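Local coordinates for protein Na Glutathione S-transferase 2 (PDB 2ON5) that binds glutathione and, as a glutathione S-transferase of the human hookworm, probably conjugates it to electrophilic compounds, at residues L6-G11 against Q50-E55; F22-Q27 against F75-K80. All blocks are in the same frame, centred on the assembly; numbering follows the deposited sequence.

Contact 1: residues L6-G11 against Q50-E55; sequences LTYFAG and QIPVLE. With GSH (glutathione), chain V.
In the thioredoxin-like domain of this glutathione S-transferase, strands 4-9 and 53-56 pair antiparallel, T7 with V53 and L6 with L54, and their ends form part of the glutathione pocket. T7 and V53 form the hydrogen-bonded pair: T7 N reaches V53 O at 2.9 Å, and V53 N returns to T7 O at 3.0 Å. V53 O also accepts from a water that is hydrogen-bonded to T7 OG1. The bond before P52 is cis, the cis-proline of the thioredoxin fold. P52 CA lies 3.1 Å from T7 O as a CA-H...O contact, so that carbonyl meets both P52 and V53. P52 lies alongside the Y8 ring, pointing the same way, with its CD 3.8 Å from Y8 CD1.

Just before the proline, I51 turns its backbone to the ligand. I51 N donates to the glutathione O2, and I51 O accepts a weak bond from N2. Q50 NE2 adds a bond to the glycyl carboxylate oxygen O31. With CG1 between the backbone N and the carbonyl carbon (chi1 46°), the I51 side chain runs to the F9 ring. Its CD1 sits over the ring centre, 3.6 Å from the centroid, a CH-pi contact. Y8 OH is hydrogen-bonded with L14 N and lies 3.0 Å from glutathione SG2.

Contact 2: residues F22-Q27 against F75-K80; sequences FALAGQ and FGFAGK. With EDO (1,2-ethanediol), chain R.
The F75 ring carries A25 CB over one face, 3.5 Å above the plane and offset toward the rim. The F77 ring has L24 CD1 over one face, also toward the rim. Q27 CG and F22 CD1 come to the F75 ring obliquely.

These rings pack the C-terminal end of helix 16-25 against the end of helix 64-75 and the loop after it. A25 CB makes a CH-pi contact with F75, 3.8 Å from the centroid and 23° off the ring normal. It touches the inner part of the ring, with F75 CG nearest. The far tip, F75 CZ, meets Q27 CG at 3.9 Å. The two side chains cross at about a right angle. CG of Q27 stands anti to its backbone N (chi1 169°), which carries CG to the ring tip. F22 CD1 is farther off, 4.3 Å from F75 CE1.

F77 reaches the helix one residue earlier. Its CZ presses on L24 CB at 3.5 Å, and CE2 lies 4.3 Å from A25 CB. A25 therefore touches both phenylalanines. Beyond the contact, L24 packs on I191 and L194, F77 on V153 and S72, and F22 stacks on Y29.

G26, just after the helix, has positive phi and closes a Schellman motif. Q27 N bonds to F22 O at 2.9 Å, and G26 N to A23 O. An ethanediol, probably from the crystallisation liquor, gives A25 O a weak bond through its O2.

No hydrogen bond joins the two segments. The contact is apolar, so its hold rests on the fit of methyl and methylene groups against the rings.

Overall arrangement
From the N terminus, strand 4-9 supplies 6-11 and helix 16-25 then supplies 22-27. Strand 30-34 follows, and the chain comes back at 50-55, where contact 1 closes a loop over 38 residues. It continues through strand 59-62 and helix 64-75 to 75-80, closing contact 2 over 47. The segments alternate, so the two loops cross. Contact 1 joins neighbouring strands of the mixed sheet at the glutathione site. Contact 2 joins the end of helix 16-25 to the end of helix 64-75 and the loop after it, near the surface. Their centres are about 19 Å apart, yet they touch: L54 CD1 meets F22 CZ at 3.8 Å, linking sheet to helix.

Contact 1: residues L6-G11 against Q50-E55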
loop_
_atom_site.group_PDB
_atom_site.type_symbol
_atom_site.label_atom_id
_atom_site.label_comp_id
_atom_site.label_asym_id
_atom_site.label_seq_id
_atom_site.Cartn_x
_atom_site.Cartn_y
_atom_site.Cartn_z
ATOM N N LEU A 6 -11.102 17.086 2.410
ATOM C CA LEU A 6 -10.122 16.404 1.572
ATOM C C LEU A 6 -9.344 17.397 0.734
ATOM O O LEU A 6 -9.940 18.179 -0.036
ATOM C CB LEU A 6 -10.794 15.408 0.647
ATOM C CG LEU A 6 -9.904 14.488 -0.191
ATOM C CD1 LEU A 6 -9.124 13.531 0.749
ATOM C CD2 LEU A 6 -10.760 13.745 -1.184
ATOM N N THR A 7 -8.014 17.340 0.838
ATOM C CA THR A 7 -7.164 18.216 0.007
ATOM C C THR A 7 -6.410 17.391 -1.055
ATOM O O THR A 7 -5.779 16.367 -0.733
ATOM C CB THR A 7 -6.182 19.048 0.848
ATOM O OG1 THR A 7 -6.901 19.808 1.834
ATOM C CG2 THR A 7 -5.392 20.017 -0.059
ATOM N N TYR A 8 -6.536 17.817 -2.311
ATOM C CA TYR A 8 -5.863 17.159 -3.439
ATOM C C TYR A 8 -5.718 18.155 -4.601
ATOM O O TYR A 8 -5.978 19.351 -4.436
ATOM C CB TYR A 8 -6.643 15.907 -3.871
ATOM C CG TYR A 8 -5.882 15.032 -4.831
ATOM C CD1 TYR A 8 -4.622 14.504 -4.495
ATOM C CD2 TYR A 8 -6.390 14.754 -6.089
ATOM C CE1 TYR A 8 -3.922 13.714 -5.398
ATOM C CE2 TYR A 8 -5.688 13.965 -6.991
ATOM C CZ TYR A 8 -4.466 13.461 -6.645
ATOM O OH TYR A 8 -3.785 12.661 -7.538
ATOM N N PHE A 9 -5.263 17.676 -5.756
ATOM C CA PHE A 9 -5.216 18.517 -6.943
ATOM C C PHE A 9 -6.618 18.655 -7.537
ATOM O O PHE A 9 -7.540 17.928 -7.144
ATOM C CB PHE A 9 -4.266 17.921 -7.992
ATOM C CG PHE A 9 -2.838 17.908 -7.576
ATOM C CD1 PHE A 9 -2.135 19.092 -7.431
ATOM C CD2 PHE A 9 -2.182 16.702 -7.354
ATOM C CE1 PHE A 9 -0.792 19.087 -7.060
ATOM C CE2 PHE A 9 -0.834 16.687 -6.963
ATOM C CZ PHE A 9 -0.146 17.889 -6.828
ATOM N N ALA A 10 -6.767 19.608 -8.466
ATOM C CA ALA A 10 -7.965 19.755 -9.289
ATOM C C ALA A 10 -7.983 18.632 -10.320
ATOM O O ALA A 10 -7.686 18.826 -11.520
ATOM C CB ALA A 10 -7.984 21.149 -9.987
ATOM N N GLY A 11 -8.294 17.433 -9.850
ATOM C CA GLY A 11 -8.295 16.277 -10.712
ATOM C C GLY A 11 -8.832 15.088 -9.957
ATOM O O GLY A 11 -9.014 15.139 -8.720
ATOM N N GLN A 50 2.930 15.628 0.902
ATOM C CA GLN A 50 2.174 15.147 -0.261
ATOM C C GLN A 50 0.665 15.160 -0.032
ATOM O O GLN A 50 0.201 15.355 1.104
ATOM C CB GLN A 50 2.633 13.742 -0.664
ATOM C CG GLN A 50 4.014 13.737 -1.345
ATOM C CD GLN A 50 4.218 12.563 -2.277
ATOM O OE1 GLN A 50 4.347 11.422 -1.841
ATOM N NE2 GLN A 50 4.262 12.841 -3.572
ATOM N N ILE A 51 -0.072 14.979 -1.130
ATOM C CA ILE A 51 -1.541 14.870 -1.143
ATOM C C ILE A 51 -1.978 13.588 -1.904
ATOM O O ILE A 51 -1.239 13.128 -2.781
ATOM C CB ILE A 51 -2.200 16.162 -1.741
ATOM C CG1 ILE A 51 -1.496 16.619 -3.048
ATOM C CG2 ILE A 51 -2.197 17.298 -0.702
ATOM C CD1 ILE A 51 -2.093 17.874 -3.638
ATOM N N PRO A 52 -3.194 13.032 -1.611
ATOM C CA PRO A 52 -4.273 13.637 -0.803
ATOM C C PRO A 52 -4.044 13.592 0.712
ATOM O O PRO A 52 -3.337 12.701 1.220
ATOM C CB PRO A 52 -5.503 12.793 -1.177
ATOM C CG PRO A 52 -4.889 11.367 -1.440
ATOM C CD PRO A 52 -3.570 11.705 -2.153
ATOM N N VAL A 53 -4.661 14.532 1.428
ATOM C CA VAL A 53 -4.696 14.477 2.894
ATOM C C VAL A 53 -6.126 14.730 3.355
ATOM O O VAL A 53 -6.785 15.678 2.871
ATOM C CB VAL A 53 -3.744 15.519 3.548
ATOM C CG1 VAL A 53 -3.915 15.582 5.101
ATOM C CG2 VAL A 53 -2.314 15.203 3.189
ATOM N N LEU A 54 -6.584 13.870 4.270
ATOM C CA LEU A 54 -7.888 14.012 4.910
ATOM C C LEU A 54 -7.712 14.751 6.244
ATOM O O LEU A 54 -6.758 14.502 6.974
ATOM C CB LEU A 54 -8.553 12.633 5.165
ATOM C CG LEU A 54 -9.925 12.629 5.891
ATOM C CD1 LEU A 54 -11.044 13.100 4.950
ATOM C CD2 LEU A 54 -10.289 11.276 6.482
ATOM N N GLU A 55 -8.635 15.651 6.558
ATOM C CA GLU A 55 -8.757 16.150 7.925
ATOM C C GLU A 55 -10.086 15.729 8.499
ATOM O O GLU A 55 -11.123 15.889 7.848
ATOM C CB GLU A 55 -8.613 17.667 8.001
ATOM C CG GLU A 55 -7.184 18.093 8.109
ATOM C CD GLU A 55 -7.000 19.605 8.255
ATOM O OE1 GLU A 55 -7.873 20.281 8.833
ATOM O OE2 GLU A 55 -5.971 20.101 7.778
HETATM N N1 GSH V . 1.420 6.624 -1.747
HETATM C CA1 GSH V . 0.818 7.793 -2.434
HETATM C C1 GSH V . -0.653 7.917 -2.048
HETATM O O11 GSH V . -1.364 6.958 -2.413
HETATM O O12 GSH V . -1.174 8.879 -1.414
HETATM C CB1 GSH V . 1.648 9.071 -2.291
HETATM C CG1 GSH V . 0.909 10.336 -2.716
HETATM C CD1 GSH V . 1.551 11.083 -3.880
HETATM O OE1 GSH V . 2.505 10.485 -4.749
HETATM N N2 GSH V . 1.117 12.343 -3.981
HETATM C CA2 GSH V . 1.082 13.193 -5.163
HETATM C C2 GSH V . 1.648 14.554 -4.830
HETATM O O2 GSH V . 1.616 15.080 -3.515
HETATM C CB2 GSH V . -0.354 13.330 -5.642
HETATM S SG2 GSH V . -0.809 12.322 -7.086
HETATM N N3 GSH V . 2.220 15.229 -5.826
HETATM C CA3 GSH V . 2.914 16.480 -5.587
HETATM C C3 GSH V . 4.186 16.387 -4.768
HETATM O O31 GSH V . 4.696 15.277 -4.494
HETATM O O32 GSH V . 4.756 17.425 -4.359
HETATM O O HOH W 1 -6.831 18.188 3.964
#

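Contact 2: residues F22-Q27 against F75-K80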
loop_
_atom_site.group_PDB
_atom_site.type_symbol
_atom_site.label_atom_id
_atom_site.label_comp_id
_atom_site.label_asym_id
_atom_site.label_seq_id
_atom_site.Cartn_x
_atom_site.Cartn_y
_atom_site.Cartn_z
ATOM N N PHE A 22 -17.327 9.016 0.044
ATOM C CA PHE A 22 -18.207 10.032 0.673
ATOM C C PHE A 22 -19.577 10.072 0.014
ATOM O O PHE A 22 -20.601 10.172 0.702
ATOM C CB PHE A 22 -17.595 11.440 0.638
ATOM C CG PHE A 22 -16.504 11.679 1.643
ATOM C CD1 PHE A 22 -16.747 11.563 3.008
ATOM C CD2 PHE A 22 -15.237 12.097 1.222
ATOM C CE1 PHE A 22 -15.749 11.804 3.935
ATOM C CE2 PHE A 22 -14.220 12.378 2.166
ATOM C CZ PHE A 22 -14.480 12.216 3.514
ATOM N N ALA A 23 -19.598 10.034 -1.321
ATOM C CA ALA A 23 -20.851 10.019 -2.081
ATOM C C ALA A 23 -21.718 8.825 -1.732
ATOM O O ALA A 23 -22.899 8.982 -1.476
ATOM C CB ALA A 23 -20.566 10.060 -3.593
ATOM N N LEU A 24 -21.134 7.627 -1.718
ATOM C CA LEU A 24 -21.891 6.421 -1.357
ATOM C C LEU A 24 -22.453 6.474 0.065
ATOM O O LEU A 24 -23.521 5.920 0.349
ATOM C CB LEU A 24 -21.024 5.166 -1.509
ATOM C CG LEU A 24 -20.658 4.787 -2.954
ATOM C CD1 LEU A 24 -19.757 3.580 -2.986
ATOM C CD2 LEU A 24 -21.914 4.548 -3.765
ATOM N N ALA A 25 -21.722 7.135 0.952
ATOM C CA ALA A 25 -22.103 7.221 2.361
ATOM C C ALA A 25 -23.150 8.326 2.597
ATOM O O ALA A 25 -23.782 8.389 3.662
ATOM C CB ALA A 25 -20.878 7.442 3.207
ATOM N N GLY A 26 -23.336 9.189 1.601
ATOM C CA GLY A 26 -24.144 10.388 1.779
ATOM C C GLY A 26 -23.516 11.328 2.780
ATOM O O GLY A 26 -24.222 12.052 3.495
ATOM N N GLN A 27 -22.186 11.363 2.819
ATOM C CA GLN A 27 -21.467 12.158 3.823
ATOM C C GLN A 27 -20.870 13.404 3.155
ATOM O O GLN A 27 -20.091 13.284 2.193
ATOM C CB GLN A 27 -20.354 11.330 4.510
ATOM C CG GLN A 27 -19.357 12.172 5.404
ATOM C CD GLN A 27 -20.044 12.813 6.640
ATOM O OE1 GLN A 27 -20.048 14.054 6.821
ATOM N NE2 GLN A 27 -20.647 11.976 7.460
ATOM N N PHE A 75 -17.868 3.489 6.986
ATOM C CA PHE A 75 -19.115 3.643 6.219
ATOM C C PHE A 75 -19.636 2.375 5.556
ATOM O O PHE A 75 -20.680 2.412 4.929
ATOM C CB PHE A 75 -18.956 4.738 5.133
ATOM C CG PHE A 75 -18.708 6.133 5.689
ATOM C CD1 PHE A 75 -17.748 6.963 5.107
ATOM C CD2 PHE A 75 -19.427 6.605 6.780
ATOM C CE1 PHE A 75 -17.516 8.254 5.584
ATOM C CE2 PHE A 75 -19.196 7.906 7.299
ATOM C CZ PHE A 75 -18.232 8.724 6.701
ATOM N N GLY A 76 -18.890 1.275 5.663
ATOM C CA GLY A 76 -19.410 -0.036 5.263
ATOM C C GLY A 76 -18.955 -0.518 3.899
ATOM O O GLY A 76 -19.635 -1.350 3.300
ATOM N N PHE A 77 -17.799 -0.019 3.430
ATOM C CA PHE A 77 -17.236 -0.387 2.111
ATOM C C PHE A 77 -15.853 -1.056 2.170
ATOM O O PHE A 77 -15.102 -1.018 1.205
ATOM C CB PHE A 77 -17.166 0.849 1.220
ATOM C CG PHE A 77 -18.461 1.590 1.170
ATOM C CD1 PHE A 77 -19.586 0.996 0.592
ATOM C CD2 PHE A 77 -18.581 2.821 1.756
ATOM C CE1 PHE A 77 -20.818 1.659 0.584
ATOM C CE2 PHE A 77 -19.805 3.496 1.755
ATOM C CZ PHE A 77 -20.913 2.907 1.172
ATOM N N ALA A 78 -15.513 -1.624 3.321
ATOM C CA ALA A 78 -14.173 -2.200 3.518
ATOM C C ALA A 78 -14.157 -3.729 3.352
ATOM O O ALA A 78 -13.086 -4.341 3.359
ATOM C CB ALA A 78 -13.631 -1.854 4.927
ATOM N N GLY A 79 -15.333 -4.341 3.262
ATOM C CA GLY A 79 -15.447 -5.810 3.399
ATOM C C GLY A 79 -16.392 -6.190 4.514
ATOM O O GLY A 79 -16.560 -5.433 5.485
ATOM N N LYS A 80 -16.997 -7.368 4.400
ATOM C CA LYS A 80 -18.108 -7.769 5.320
ATOM C C LYS A 80 -17.622 -8.495 6.600
ATOM O O LYS A 80 -18.338 -8.520 7.611
ATOM C CB LYS A 80 -19.149 -8.590 4.535
ATOM C CG LYS A 80 -20.339 -9.187 5.333
ATOM C CD LYS A 80 -21.361 -9.908 4.384
ATOM C CE LYS A 80 -22.395 -10.704 5.225
ATOM N NZ LYS A 80 -22.838 -12.001 4.569
HETATM C C1 EDO R . -23.185 8.612 8.255
HETATM O O1 EDO R . -24.443 7.992 8.549
HETATM C C2 EDO R . -23.038 8.753 6.748
HETATM O O2 EDO R . -23.507 10.041 6.326
#